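Local atomic coordinates of NAD-dependent L-serine dehydrogenase (Pseudomonas aeruginosa, PDB entry 3OBB), a protein that catalyses the NAD-dependent oxidation of L-serine and methyl-L-serine, with low activity toward beta-hydroxyisobutyrate, and works as a homotetramer. Residues Ala49-Ser52 and Ala53-Val57; Ser262-Pro265 and Met266-Ala270. All coordinates share one frame; numbering follows the deposited sequence.

In the fold
Both interactions are helix starts, in series along the chain but on opposite sides of its centre: their centres lie about 41 Å apart and their nearest atoms about 33 Å. Interaction 1 belongs to the Rossmann-type NAD-binding domain, where it connects strand 48-49 to helix 53-57; the side chain of Ala-56 comes within about 4 Å of that of Ala-7, part of the NAD site. Interaction 2 opens helix 265-279 in the helical second domain, away from the annotated sites, and meets other subunits of the tetramer. It packs on helix 168-196, which also carries the active-site residue Lys-173. One contact thus borders the cofactor domain's sheet, the other the subunit interfaces.

Interaction 1: Ala49-Ser52 and Ala53-Val57; sequences AARS and ARDAV
With chi1 at 60°, Ser-52 places OG between its own backbone N and carbonyl carbon, facing the first turn of helix 53-57, while Asp-55 swings CG away from its backbone N (chi1 179°) and back toward the incoming chain. The two side chains meet at an N-cap in the Rossmann-type domain, where strand 48-49 turns into the helix. Ser-52 is the N-cap residue: OG accepts a weak but nearly straight bond from Asp-55 N at 3.3 Å. In return Arg-51 N donates to Asp-55 OD2 (3.1 Å, 164° at the hydrogen), approaching from above the carboxylate plane. The reciprocal bond therefore falls one residue earlier than in a classical capping box. Ser-52 O begins the helical bonding, accepting from Ala-56 N at 3.1 Å.

The aliphatic chain of Arg-51 passes across the carboxylate at a slant, CD 3.9 Å from Asp-55 CG, yet its NE remains 5.0 Å from Asp-55 OD1, so the opposite charges are near but not in contact, and any attraction is probably weak. Ser-52 OG also sits over one face of the Arg-54 guanidinium, offset toward the rim, without a hydrogen bond to it. Ala-53 and Ala-56 pack against strand 5-9, on Ile-9 and Ala-7 respectively, and Ala-50 CB touches Ala-56 CB at 3.6 Å.

Interaction 2: Ser262-Pro265 and Met266-Ala270; sequences SSTP and MGSLA
The N-terminus of helix 265-279, in the helical second domain, forms a buried first turn in which Thr-264 holds the N-cap position and Pro-265 is the first helical residue. The Thr-264 side chain makes no capping bond, and Thr-264 O starts the helical bonding. It is gripped twice by Ser-268: the backbone N arrives at 2.8 Å nearly along the C=O axis, and the hydroxyl OG donates at 2.7 Å from well above the carbonyl plane. Ser-268 reaches it because chi1 (-54°) turns OG back beside its own backbone N, on the side of the preceding turn. The next helical bond runs from Leu-269 N to Pro-265 O, at 3.2 Å.

Glu-189 of the second subunit takes two first-turn amides, as a cap from another chain would: Met-266 N, of a selenomethionine, bonds to its OE1 and Gly-267 N to its OE2. These two bonds join the helix start to that subunit. Within the chain, the Gln-254 amide meets both hydroxyls through weak hydrogen bonds, OE1 with Thr-264 OG1 and NE2 with Ser-268 OG; the two hydroxyl oxygens, Thr-264 OG1 and Ser-268 OG, lie 3.0 Å apart.

Interaction 1: Ala49-Ser52 and Ala53-Val57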
# COMPACT_ATOMS: atom_id res chain seq x y z
N ALA A 49 22.11 -31.36 31.35
CA ALA A 49 22.17 -29.91 31.34
C ALA A 49 23.62 -29.49 31.19
O ALA A 49 24.51 -30.02 31.84
CB ALA A 49 21.57 -29.32 32.60
N ALA A 50 23.84 -28.53 30.33
CA ALA A 50 25.19 -27.99 30.19
C ALA A 50 25.24 -26.68 30.96
O ALA A 50 24.21 -26.05 31.21
CB ALA A 50 25.50 -27.77 28.73
N ARG A 51 26.44 -26.28 31.34
CA ARG A 51 26.72 -25.03 32.03
C ARG A 51 26.45 -23.79 31.19
O ARG A 51 26.16 -22.71 31.73
CB ARG A 51 28.20 -24.99 32.37
CG ARG A 51 28.60 -25.68 33.64
CD ARG A 51 30.04 -26.14 33.53
NE ARG A 51 30.82 -25.91 34.73
CZ ARG A 51 30.54 -26.41 35.93
NH1 ARG A 51 29.45 -27.15 36.10
NH2 ARG A 51 31.35 -26.16 36.97
N SER A 52 26.62 -23.93 29.88
CA SER A 52 26.48 -22.83 28.95
C SER A 52 26.52 -23.35 27.53
O SER A 52 26.67 -24.56 27.30
CB SER A 52 27.59 -21.79 29.16
OG SER A 52 28.85 -22.39 28.96
N ALA A 53 26.41 -22.43 26.57
CA ALA A 53 26.53 -22.76 25.16
C ALA A 53 27.90 -23.36 24.86
O ALA A 53 28.00 -24.44 24.25
CB ALA A 53 26.28 -21.53 24.30
N ARG A 54 28.97 -22.67 25.28
CA ARG A 54 30.31 -23.19 25.08
C ARG A 54 30.50 -24.58 25.71
O ARG A 54 30.95 -25.51 25.01
CB ARG A 54 31.39 -22.19 25.54
CG ARG A 54 30.91 -21.12 26.51
CD ARG A 54 32.05 -20.62 27.44
NE ARG A 54 31.57 -20.53 28.82
CZ ARG A 54 30.79 -19.51 29.27
NH1 ARG A 54 30.42 -18.46 28.46
NH2 ARG A 54 30.37 -19.55 30.54
N ASP A 55 30.11 -24.74 26.99
CA ASP A 55 30.25 -26.03 27.67
C ASP A 55 29.57 -27.19 26.93
O ASP A 55 30.13 -28.31 26.89
CB ASP A 55 29.73 -25.96 29.11
CG ASP A 55 29.84 -27.31 29.85
OD1 ASP A 55 30.98 -27.77 30.12
OD2 ASP A 55 28.77 -27.91 30.16
N ALA A 56 28.40 -26.89 26.34
CA ALA A 56 27.52 -27.86 25.69
C ALA A 56 28.19 -28.54 24.49
O ALA A 56 28.29 -29.80 24.43
CB ALA A 56 26.22 -27.19 25.25
N VAL A 57 28.65 -27.67 23.55
CA VAL A 57 29.35 -28.12 22.34
C VAL A 57 30.66 -28.87 22.65
O VAL A 57 31.21 -29.54 21.78
CB VAL A 57 29.64 -26.93 21.38
CG1 VAL A 57 28.42 -25.99 21.29
CG2 VAL A 57 30.90 -26.15 21.80

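Interaction 2: Ser262-Pro265 and Met266-Ala270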
# COMPACT_ATOMS: atom_id res chain seq x y z
N SER A 262 14.82 -5.65 -4.41
CA SER A 262 13.55 -6.23 -4.80
C SER A 262 12.39 -5.37 -4.27
O SER A 262 12.41 -4.93 -3.12
CB SER A 262 13.43 -7.67 -4.28
OG SER A 262 14.52 -8.47 -4.72
N SER A 263 11.39 -5.13 -5.10
CA SER A 263 10.18 -4.43 -4.70
C SER A 263 9.19 -5.42 -4.07
O SER A 263 8.82 -6.44 -4.68
CB SER A 263 9.55 -3.74 -5.91
OG SER A 263 8.35 -3.08 -5.55
N THR A 264 8.76 -5.11 -2.84
CA THR A 264 7.80 -5.95 -2.11
C THR A 264 6.57 -5.17 -1.62
O THR A 264 6.34 -5.02 -0.40
CB THR A 264 8.47 -6.63 -0.93
OG1 THR A 264 9.13 -5.62 -0.14
CG2 THR A 264 9.46 -7.64 -1.43
N PRO A 265 5.74 -4.67 -2.57
CA PRO A 265 4.64 -3.81 -2.15
C PRO A 265 3.62 -4.50 -1.26
O PRO A 265 3.10 -3.88 -0.33
CB PRO A 265 4.02 -3.32 -3.46
CG PRO A 265 4.49 -4.28 -4.52
CD PRO A 265 5.80 -4.83 -4.05
N MSE A 266 3.35 -5.77 -1.51
CA MSE A 266 2.36 -6.45 -0.67
C MSE A 266 2.95 -6.78 0.68
O MSE A 266 2.34 -6.45 1.69
CB MSE A 266 1.77 -7.71 -1.35
CG MSE A 266 1.51 -7.53 -2.82
SE MSE A 266 0.07 -6.23 -3.21
CE MSE A 266 -1.09 -6.93 -1.90
N GLY A 267 4.13 -7.41 0.70
CA GLY A 267 4.86 -7.73 1.95
C GLY A 267 5.08 -6.49 2.82
O GLY A 267 4.69 -6.50 3.98
N SER A 268 5.70 -5.43 2.27
CA SER A 268 5.85 -4.13 2.97
C SER A 268 4.55 -3.59 3.57
O SER A 268 4.54 -3.13 4.72
CB SER A 268 6.42 -3.04 2.03
OG SER A 268 7.62 -3.51 1.46
N LEU A 269 3.47 -3.59 2.79
CA LEU A 269 2.17 -3.21 3.33
C LEU A 269 1.77 -4.17 4.44
O LEU A 269 1.31 -3.74 5.49
CB LEU A 269 1.09 -3.17 2.26
CG LEU A 269 -0.06 -2.17 2.32
CD1 LEU A 269 -1.29 -2.74 1.61
CD2 LEU A 269 -0.44 -1.54 3.69
N ALA A 270 1.97 -5.47 4.24
CA ALA A 270 1.62 -6.44 5.30
C ALA A 270 2.34 -6.04 6.59
O ALA A 270 1.73 -6.01 7.66
CB ALA A 270 1.97 -7.89 4.90